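Local structure of autoinducer 2 sensor kinase/phosphatase LuxQ (Vibrio cholerae, 3C38) at residues Leu28-Ser31 with Leu32-Arg36; Ser200-Tyr203 with Val204-Ala208; Thr192-Gly195 with Asn196-Tyr199. The protein binds the complex of AI-2 with LuxP and switches from kinase to phosphatase at high cell density, this chain being its periplasmic sensor domain. One frame throughout, in Å; residues are numbered along the deposited sequence.

The three contacts are all local. Contact 1 spans a turn of the long helix 22-47, and contact 2 a short capped helix, 201-205; each sets a buried apolar side against polar groups on the surface. Contact 3 lies on the surface, in the loop that delivers the chain from strand 187-191 to that short helix, where a carboxylate binds two backbone N-H groups in a stretch without helix or strand. Contacts 2 and 3 touch through Val204, Leu193 and Tyr199, whereas contact 1 stays about 11 Å from either at its nearest atoms. Contacts 1 and 2 both rest on the four-stranded sheet, against different strands.

Contact 1. Residues Leu28-Ser31 with Leu32-Arg36; sequences LIQS and LFDFR
Gln30 and Asp34 join across one helical turn, the Gln30 NE2 donating to Asp34 OD1 at 2.7 Å. The bend in the glutamine chain (chi2 66°) brings its amide round to the aspartate. The acceptor lies close to the amide plane, but the donor reaches OD1 on its syn side while standing 33° out of the carboxylate plane. Glutamine suits this place because its amide works at both ends: OE1 accepts from the backbone N of Glu224 on strand 216-225, and NE2 turns to Asp34. That same NE2 also sits at the edge of the Phe33 ring, 3.8 Å from CD1.

On another side of the helix Leu32 CD1 meets Leu28 CD1 at 3.8 Å, two branched tips crossing at an angle. Beside this pair the carbonyl oxygen of Leu28 is gripped twice, by Leu32 N at 2.9 Å and by Ser31 OG at 2.7 Å. Serine is small enough to fold its hydroxyl back onto its own helix, with chi1 at 72° placing OG between backbone N and carbonyl carbon.

Packing is tight where Ile29 and Phe33 are buried: Ile29 lies on Thr221 and on Ile171 of helix 165-174, while the Phe33 side chain touches Leu223 and Val225. The loose side carries Asp34 and Phe35 on the surface, where backbone bonds such as Phe35 N to Ser31 O (2.7 Å) keep the turn regular. Ile29 and Phe33 face the sheet and Gln30 bonds its edge through Glu224 N: a broadly amphipathic helix, the long N-terminal helix of a Cache-type sensor domain.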
loop_
_atom_site.group_PDB
_atom_site.type_symbol
_atom_site.label_atom_id
_atom_site.label_comp_id
_atom_site.label_asym_id
_atom_site.label_seq_id
_atom_site.Cartn_x
_atom_site.Cartn_y
_atom_site.Cartn_z
ATOM N N LEU A 28 -1.940 -5.467 17.816
ATOM C CA LEU A 28 -0.605 -5.016 17.480
ATOM C C LEU A 28 -0.386 -5.035 15.964
ATOM O O LEU A 28 0.139 -4.079 15.388
ATOM C CB LEU A 28 0.424 -5.908 18.183
ATOM C CG LEU A 28 1.898 -5.803 17.765
ATOM C CD1 LEU A 28 2.406 -4.358 17.883
ATOM C CD2 LEU A 28 2.718 -6.740 18.653
ATOM N N ILE A 29 -0.798 -6.122 15.320
ATOM C CA ILE A 29 -0.637 -6.247 13.875
ATOM C C ILE A 29 -1.297 -5.075 13.159
ATOM O O ILE A 29 -0.717 -4.476 12.235
ATOM C CB ILE A 29 -1.208 -7.593 13.381
ATOM C CG1 ILE A 29 -0.277 -8.721 13.853
ATOM C CG2 ILE A 29 -1.348 -7.590 11.867
ATOM C CD1 ILE A 29 -0.828 -10.122 13.700
ATOM N N GLN A 30 -2.501 -4.739 13.614
ATOM C CA GLN A 30 -3.266 -3.635 13.051
ATOM C C GLN A 30 -2.530 -2.310 13.226
ATOM O O GLN A 30 -2.521 -1.477 12.315
ATOM C CB GLN A 30 -4.638 -3.542 13.728
ATOM C CG GLN A 30 -5.496 -2.374 13.259
ATOM C CD GLN A 30 -5.923 -2.504 11.816
ATOM O OE1 GLN A 30 -6.527 -3.499 11.426
ATOM N NE2 GLN A 30 -5.612 -1.496 11.012
ATOM N N SER A 31 -1.914 -2.118 14.390
ATOM C CA SER A 31 -1.201 -0.869 14.656
ATOM C C SER A 31 0.046 -0.777 13.795
ATOM O O SER A 31 0.390 0.298 13.294
ATOM C CB SER A 31 -0.822 -0.745 16.141
ATOM O OG SER A 31 0.226 -1.631 16.492
ATOM N N LEU A 32 0.728 -1.906 13.630
ATOM C CA LEU A 32 1.913 -1.925 12.799
ATOM C C LEU A 32 1.486 -1.572 11.376
ATOM O O LEU A 32 2.155 -0.792 10.698
ATOM C CB LEU A 32 2.586 -3.293 12.887
ATOM C CG LEU A 32 3.359 -3.441 14.213
ATOM C CD1 LEU A 32 3.808 -4.884 14.413
ATOM C CD2 LEU A 32 4.584 -2.503 14.196
ATOM N N PHE A 33 0.349 -2.107 10.941
ATOM C CA PHE A 33 -0.189 -1.809 9.610
ATOM C C PHE A 33 -0.507 -0.306 9.536
ATOM O O PHE A 33 -0.063 0.392 8.622
ATOM C CB PHE A 33 -1.455 -2.628 9.371
ATOM C CG PHE A 33 -2.103 -2.395 8.032
ATOM C CD1 PHE A 33 -3.391 -1.860 7.957
ATOM C CD2 PHE A 33 -1.450 -2.739 6.849
ATOM C CE1 PHE A 33 -4.027 -1.675 6.703
ATOM C CE2 PHE A 33 -2.069 -2.559 5.610
ATOM C CZ PHE A 33 -3.363 -2.026 5.541
ATOM N N ASP A 34 -1.266 0.190 10.507
ATOM C CA ASP A 34 -1.616 1.615 10.556
ATOM C C ASP A 34 -0.358 2.471 10.496
ATOM O O ASP A 34 -0.312 3.481 9.791
ATOM C CB ASP A 34 -2.350 1.961 11.856
ATOM C CG ASP A 34 -3.680 1.275 11.977
ATOM O OD1 ASP A 34 -4.233 0.878 10.930
ATOM O OD2 ASP A 34 -4.179 1.154 13.121
ATOM N N PHE A 35 0.660 2.062 11.242
ATOM C CA PHE A 35 1.909 2.805 11.274
ATOM C C PHE A 35 2.494 3.046 9.877
ATOM O O PHE A 35 2.905 4.170 9.559
ATOM C CB PHE A 35 2.937 2.094 12.166
ATOM C CG PHE A 35 4.193 2.889 12.376
ATOM C CD1 PHE A 35 4.196 3.999 13.221
ATOM C CD2 PHE A 35 5.356 2.579 11.674
ATOM C CE1 PHE A 35 5.342 4.799 13.361
ATOM C CE2 PHE A 35 6.507 3.366 11.799
ATOM C CZ PHE A 35 6.499 4.482 12.647
ATOM N N ARG A 36 2.536 2.011 9.041
ATOM C CA ARG A 36 3.082 2.179 7.696
ATOM C C ARG A 36 2.225 3.143 6.856
ATOM O O ARG A 36 2.754 3.992 6.136
ATOM C CB ARG A 36 3.190 0.827 6.979
ATOM C CG ARG A 36 3.809 0.939 5.601
ATOM C CD ARG A 36 5.307 1.284 5.699
ATOM N NE ARG A 36 5.846 1.940 4.500
ATOM C CZ ARG A 36 5.770 1.462 3.258
ATOM N NH1 ARG A 36 5.169 0.301 3.006
ATOM N NH2 ARG A 36 6.299 2.154 2.255
#

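Contact 2. Residues Ser200-Tyr203 with Val204-Ala208; sequences SLDY and VVHSA
Asp202 and His206 meet where the short helix ends, and here the polar interactions are densest. The carbonyl oxygen of Asp202 takes two donors from His206, the backbone N at 3.1 Å and the ring ND1 at 2.8 Å, which approach from opposite faces of the carbonyl plane. With chi1 at -56°, CG of His206 stands beside its own backbone N, and the ring swings back along the helix, ND1 pointing nearly in the ring plane at that oxygen. Asp202 OD1 adds a weak bond to the same ND1 at 3.2 Å. These bonds are consistent with the proton being on ND1, an arrangement the nearby carboxylate would tend to favour. Histidine suits the place, being able to donate in plane from ND1 just after the helical geometry ends. At the opposite end Ser200 is the N-cap: its OG accepts from Tyr203 N at 3.2 Å, while its carbonyl accepts from Val204 N in an almost straight bond, the N-H...O angle 175°.

Apolar contacts are looser. Leu201 CD1 and Val205 CG1 come to 4.3 Å one turn apart, and Tyr203 CD2 touches Val204 CG2 at 4.1 Å. The CB of Ser207 lies over one face of the Tyr203 ring, small enough to pass across that face as the chain leaves the helix.

The helix sits on the four-stranded sheet by its apolar side. Leu201 and Val205 press on Val181 of strand 179-184 and Pro188 of strand 187-191, and the compact, branched Val204 touches Val181 and, on strand 228-239, Tyr235 and Ile237.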
loop_
_atom_site.group_PDB
_atom_site.type_symbol
_atom_site.label_atom_id
_atom_site.label_comp_id
_atom_site.label_asym_id
_atom_site.label_seq_id
_atom_site.Cartn_x
_atom_site.Cartn_y
_atom_site.Cartn_z
ATOM N N SER A 200 3.246 -25.790 5.876
ATOM C CA SER A 200 3.303 -25.172 4.554
ATOM C C SER A 200 2.394 -23.941 4.436
ATOM O O SER A 200 1.512 -23.720 5.268
ATOM C CB SER A 200 2.896 -26.184 3.485
ATOM O OG SER A 200 1.530 -26.525 3.627
ATOM N N LEU A 201 2.611 -23.148 3.392
ATOM C CA LEU A 201 1.797 -21.954 3.168
ATOM C C LEU A 201 0.343 -22.379 3.038
ATOM O O LEU A 201 -0.564 -21.759 3.611
ATOM C CB LEU A 201 2.235 -21.242 1.886
ATOM C CG LEU A 201 1.360 -20.067 1.442
ATOM C CD1 LEU A 201 1.265 -19.046 2.559
ATOM C CD2 LEU A 201 1.950 -19.441 0.196
ATOM N N ASP A 202 0.145 -23.451 2.276
ATOM C CA ASP A 202 -1.166 -24.030 2.026
ATOM C C ASP A 202 -1.902 -24.345 3.331
ATOM O O ASP A 202 -3.089 -24.049 3.475
ATOM C CB ASP A 202 -0.985 -25.300 1.199
ATOM C CG ASP A 202 -2.293 -25.868 0.700
ATOM O OD1 ASP A 202 -3.156 -26.226 1.536
ATOM O OD2 ASP A 202 -2.450 -25.961 -0.537
ATOM N N TYR A 203 -1.190 -24.947 4.282
ATOM C CA TYR A 203 -1.766 -25.288 5.582
ATOM C C TYR A 203 -2.172 -24.020 6.334
ATOM O O TYR A 203 -3.280 -23.913 6.853
ATOM C CB TYR A 203 -0.749 -26.060 6.424
ATOM C CG TYR A 203 -1.038 -26.005 7.910
ATOM C CD1 TYR A 203 -2.136 -26.680 8.464
ATOM C CD2 TYR A 203 -0.242 -25.235 8.762
ATOM C CE1 TYR A 203 -2.423 -26.581 9.828
ATOM C CE2 TYR A 203 -0.524 -25.129 10.130
ATOM C CZ TYR A 203 -1.612 -25.799 10.653
ATOM O OH TYR A 203 -1.899 -25.675 11.996
ATOM N N VAL A 204 -1.243 -23.076 6.409
ATOM C CA VAL A 204 -1.483 -21.808 7.069
ATOM C C VAL A 204 -2.716 -21.096 6.493
ATOM O O VAL A 204 -3.551 -20.626 7.264
ATOM C CB VAL A 204 -0.271 -20.882 6.927
ATOM C CG1 VAL A 204 -0.532 -19.576 7.646
ATOM C CG2 VAL A 204 0.979 -21.569 7.467
ATOM N N VAL A 205 -2.862 -21.009 5.166
ATOM C CA VAL A 205 -4.047 -20.306 4.659
ATOM C C VAL A 205 -5.350 -21.042 4.851
ATOM O O VAL A 205 -6.368 -20.403 5.103
ATOM C CB VAL A 205 -4.019 -19.869 3.144
ATOM C CG1 VAL A 205 -3.024 -18.755 2.937
ATOM C CG2 VAL A 205 -3.775 -21.036 2.232
ATOM N N HIS A 206 -5.364 -22.362 4.731
ATOM C CA HIS A 206 -6.641 -23.027 4.925
ATOM C C HIS A 206 -6.812 -23.490 6.353
ATOM O O HIS A 206 -7.658 -24.326 6.630
ATOM C CB HIS A 206 -6.802 -24.216 3.992
ATOM C CG HIS A 206 -6.650 -23.878 2.546
ATOM N ND1 HIS A 206 -5.442 -23.954 1.887
ATOM C CD2 HIS A 206 -7.560 -23.497 1.619
ATOM C CE1 HIS A 206 -5.614 -23.642 0.616
ATOM N NE2 HIS A 206 -6.889 -23.360 0.424
ATOM N N SER A 207 -6.019 -22.945 7.266
ATOM C CA SER A 207 -6.109 -23.347 8.663
ATOM C C SER A 207 -7.287 -22.706 9.386
ATOM O O SER A 207 -7.825 -21.689 8.940
ATOM C CB SER A 207 -4.818 -22.990 9.396
ATOM O OG SER A 207 -4.551 -21.602 9.300
ATOM N N ALA A 208 -7.696 -23.313 10.497
ATOM C CA ALA A 208 -8.792 -22.776 11.291
ATOM C C ALA A 208 -8.142 -21.867 12.330
ATOM O O ALA A 208 -7.153 -22.242 12.966
ATOM C CB ALA A 208 -9.568 -23.901 11.965
#

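Contact 3. Residues Thr192-Gly195 with Asn196-Tyr199; sequences TLKG and NEPY
Glu197 reaches back to Lys194 and Gly195 and holds two successive backbone N-H groups with one carboxylate. Lys194 N gives to the syn lone pair of OE2 at 2.8 Å, and Gly195 N gives to OE1 at 2.7 Å, again on the syn side but 27° out of the carboxylate plane. The glutamate chain bends at chi2 (86°), which turns the carboxylate back toward the two N-H groups. A glutamate is suited to this because it is long enough to span the turn and has two acceptors to offer. Gly195 fits too: its phi of 116° is easily taken up by a residue with no CB to press on the carbonyl oxygen of Lys194.

Leu193 is the apolar counterpart. Its CB runs 3.6 Å from Glu197 OE1, and its CD2 approaches the edge of the Tyr199 ring, near the ring plane and 3.8 Å from CE1. Being branched, Leu193 can touch both Tyr199 and, on the sheet side, Val181. The CB of Glu197 itself lies over one face of the Tyr199 ring. The hydroxyl of Tyr199 finds its main partner outside the loop, in ND2 of Asn179.

Asn196 lies alongside Lys194 and points the same way, with OD1 3.1 Å from the lysine CB. Short and polar, asparagine suits this surface turn. The lysine then coils back through bends at chi2 and chi4. Its NZ donates to Thr192 O at 3.2 Å and, through a water that donates to OE2 at 2.7 Å, reaches the Glu197 carboxylate indirectly.

With two backbone donors, a water and a weak bond from Asn179 ND2 around it, and a lysine ammonium close by, the carboxylate is probably kept ionised; it knits the turn together before the chain enters helix 201-205.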
loop_
_atom_site.group_PDB
_atom_site.type_symbol
_atom_site.label_atom_id
_atom_site.label_comp_id
_atom_site.label_asym_id
_atom_site.label_seq_id
_atom_site.Cartn_x
_atom_site.Cartn_y
_atom_site.Cartn_z
ATOM N N THR A 192 5.897 -14.631 4.639
ATOM C CA THR A 192 7.243 -14.537 5.181
ATOM C C THR A 192 7.874 -15.924 5.353
ATOM O O THR A 192 9.035 -16.024 5.757
ATOM C CB THR A 192 7.258 -13.862 6.567
ATOM O OG1 THR A 192 6.469 -14.636 7.475
ATOM C CG2 THR A 192 6.723 -12.445 6.491
ATOM N N LEU A 193 7.113 -16.987 5.075
ATOM C CA LEU A 193 7.635 -18.352 5.218
ATOM C C LEU A 193 8.889 -18.604 4.372
ATOM O O LEU A 193 8.934 -18.248 3.187
ATOM C CB LEU A 193 6.564 -19.387 4.863
ATOM C CG LEU A 193 5.560 -19.705 5.987
ATOM C CD1 LEU A 193 4.727 -18.463 6.288
ATOM C CD2 LEU A 193 4.629 -20.856 5.571
ATOM N N LYS A 194 9.908 -19.203 4.990
ATOM C CA LYS A 194 11.166 -19.507 4.293
ATOM C C LYS A 194 10.990 -20.745 3.425
ATOM O O LYS A 194 11.556 -20.843 2.347
ATOM C CB LYS A 194 12.302 -19.773 5.284
ATOM C CG LYS A 194 12.306 -18.895 6.521
ATOM C CD LYS A 194 12.532 -17.431 6.207
ATOM C CE LYS A 194 12.409 -16.586 7.483
ATOM N NZ LYS A 194 11.037 -16.657 8.120
ATOM N N GLY A 195 10.203 -21.697 3.908
ATOM C CA GLY A 195 9.976 -22.909 3.145
ATOM C C GLY A 195 10.510 -24.125 3.866
ATOM O O GLY A 195 10.203 -25.261 3.505
ATOM N N ASN A 196 11.300 -23.883 4.901
ATOM C CA ASN A 196 11.885 -24.965 5.670
ATOM C C ASN A 196 11.106 -25.194 6.957
ATOM O O ASN A 196 11.598 -25.866 7.867
ATOM C CB ASN A 196 13.323 -24.619 6.015
ATOM C CG ASN A 196 13.410 -23.458 6.969
ATOM O OD1 ASN A 196 12.793 -22.412 6.745
ATOM N ND2 ASN A 196 14.167 -23.632 8.048
ATOM N N GLU A 197 9.903 -24.625 7.036
ATOM C CA GLU A 197 9.046 -24.765 8.219
ATOM C C GLU A 197 8.303 -26.105 8.223
ATOM O O GLU A 197 8.130 -26.729 7.181
ATOM C CB GLU A 197 7.991 -23.643 8.276
ATOM C CG GLU A 197 8.502 -22.242 8.535
ATOM C CD GLU A 197 8.942 -21.516 7.277
ATOM O OE1 GLU A 197 8.646 -21.978 6.154
ATOM O OE2 GLU A 197 9.577 -20.456 7.421
ATOM N N PRO A 198 7.853 -26.554 9.408
ATOM C CA PRO A 198 7.117 -27.813 9.584
ATOM C C PRO A 198 5.738 -27.710 8.946
ATOM O O PRO A 198 5.100 -28.717 8.638
ATOM C CB PRO A 198 7.017 -27.947 11.102
ATOM C CG PRO A 198 8.229 -27.195 11.601
ATOM C CD PRO A 198 8.221 -25.982 10.715
ATOM N N TYR A 199 5.282 -26.474 8.762
ATOM C CA TYR A 199 3.975 -26.210 8.163
ATOM C C TYR A 199 4.133 -25.491 6.821
ATOM O O TYR A 199 5.051 -24.682 6.650
ATOM C CB TYR A 199 3.136 -25.366 9.128
ATOM C CG TYR A 199 3.854 -24.128 9.629
ATOM C CD1 TYR A 199 3.960 -22.985 8.833
ATOM C CD2 TYR A 199 4.454 -24.110 10.889
ATOM C CE1 TYR A 199 4.643 -21.860 9.274
ATOM C CE2 TYR A 199 5.137 -22.995 11.341
ATOM C CZ TYR A 199 5.230 -21.872 10.529
ATOM O OH TYR A 199 5.929 -20.774 10.972
HETATM O O HOH W 1 10.995 -19.434 9.417
#